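ABC transporter sugar binding protein (Xanthomonas axonopodis pv. citri, PDB 3UOR) probably binds maltose or a related sugar in the periplasm and delivers it to an ABC transporter for import. Local coordinates at residues A[41-44]-A[45-49]. Sequence-based numbering, arbitrary orientation.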
loop_
_atom_site.group_PDB
_atom_site.type_symbol
_atom_site.label_atom_id
_atom_site.label_comp_id
_atom_site.label_asym_id
_atom_site.label_seq_id
_atom_site.Cartn_x
_atom_site.Cartn_y
_atom_site.Cartn_z
ATOM N N ALA A 41 11.907 10.182 5.893
ATOM C CA ALA A 41 12.989 10.525 6.807
ATOM C C ALA A 41 13.146 12.043 6.956
ATOM O O ALA A 41 13.314 12.547 8.063
ATOM C CB ALA A 41 14.293 9.906 6.334
ATOM N N GLU A 42 13.104 12.764 5.838
ATOM C CA GLU A 42 13.267 14.215 5.854
ATOM C C GLU A 42 12.163 14.869 6.668
ATOM O O GLU A 42 12.412 15.724 7.521
ATOM C CB GLU A 42 13.205 14.787 4.441
ATOM C CG GLU A 42 14.299 14.351 3.495
ATOM C CD GLU A 42 14.113 14.964 2.114
ATOM O OE1 GLU A 42 13.665 16.133 2.032
ATOM O OE2 GLU A 42 14.403 14.278 1.108
ATOM N N VAL A 43 10.932 14.474 6.378
ATOM C CA VAL A 43 9.786 15.046 7.044
ATOM C C VAL A 43 9.736 14.642 8.517
ATOM O O VAL A 43 9.548 15.494 9.385
ATOM C CB VAL A 43 8.488 14.657 6.326
ATOM C CG1 VAL A 43 7.298 15.256 7.031
ATOM C CG2 VAL A 43 8.540 15.132 4.892
ATOM N N VAL A 44 9.924 13.358 8.819
ATOM C CA VAL A 44 9.855 12.949 10.222
ATOM C C VAL A 44 10.947 13.637 11.043
ATOM O O VAL A 44 10.783 13.831 12.241
ATOM C CB VAL A 44 9.902 11.419 10.437
ATOM C CG1 VAL A 44 11.344 10.899 10.353
ATOM C CG2 VAL A 44 9.299 11.063 11.806
ATOM N N ALA A 45 12.057 14.016 10.408
ATOM C CA ALA A 45 13.108 14.737 11.131
ATOM C C ALA A 45 12.599 16.097 11.619
ATOM O O ALA A 45 12.993 16.559 12.689
ATOM C CB ALA A 45 14.360 14.901 10.273
ATOM N N GLU A 46 11.717 16.736 10.852
ATOM C CA GLU A 46 11.142 18.013 11.292
ATOM C C GLU A 46 10.288 17.768 12.519
ATOM O O GLU A 46 10.327 18.525 13.493
ATOM C CB GLU A 46 10.248 18.614 10.224
ATOM C CG GLU A 46 10.945 18.982 8.952
ATOM C CD GLU A 46 9.967 19.522 7.938
ATOM O OE1 GLU A 46 10.058 19.103 6.770
ATOM O OE2 GLU A 46 9.097 20.342 8.317
ATOM N N LEU A 47 9.503 16.699 12.446
ATOM C CA LEU A 47 8.576 16.349 13.504
ATOM C C LEU A 47 9.308 16.028 14.793
ATOM O O LEU A 47 8.835 16.381 15.864
ATOM C CB LEU A 47 7.690 15.172 13.085
ATOM C CG LEU A 47 6.515 15.479 12.149
ATOM C CD1 LEU A 47 6.937 16.361 11.014
ATOM C CD2 LEU A 47 5.943 14.191 11.618
ATOM N N VAL A 48 10.457 15.358 14.709
ATOM C CA VAL A 48 11.138 14.961 15.942
ATOM C C VAL A 48 11.662 16.196 16.670
ATOM O O VAL A 48 11.811 16.188 17.894
ATOM C CB VAL A 48 12.272 13.915 15.735
ATOM C CG1 VAL A 48 11.800 12.794 14.862
ATOM C CG2 VAL A 48 13.510 14.555 15.141
ATOM N N ALA A 49 11.920 17.261 15.915
ATOM C CA ALA A 49 12.336 18.524 16.513
ATOM C C ALA A 49 11.358 18.914 17.616
ATOM O O ALA A 49 11.769 19.241 18.728
ATOM C CB ALA A 49 12.436 19.620 15.454
#
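Ala-45 N donates to Ala-41 O at 3.0 Å, an i to i+4 helical bond, and the Ala-45 methyl rests close by the same carbonyl. One step on, Glu-46 N makes a weak, bent bond to Val-43 O (2.9 Å), while its extended side chain runs back along the backbone of Glu-42 and Val-43, with CG near both carbonyl oxygens and OE1 by Val-43 CA. The two carboxylates on this exposed side stay apart, with 6.7 Å between Glu-42 OE1 and Glu-46 OE1. Leu-47 N reaches the same Val-43 O at 3.3 Å in a straighter bond (160°), so that oxygen serves two amides. The Leu-47 side chain lies alongside that of Val-43, with Leu-47 CD1 4.1 Å from Val-43 CG1; with CG1 anti to the backbone N (chi1 180°), Val-43 turns this methyl to the leucine. Val-48 N closes on Val-44 O at 2.9 Å, and Val-48 CG1 comes loosely up to Val-44 CG2 (4.3 Å). The helix 39-52 is the crossover of a beta-alpha-beta unit joining parallel strands 30-36 and 58-64. Val-44 packs on Phe-34 of the first strand and Val-48 on Val-62 of the second, whereas Val-43 and Leu-47 both meet Phe-333 of helix 327-337.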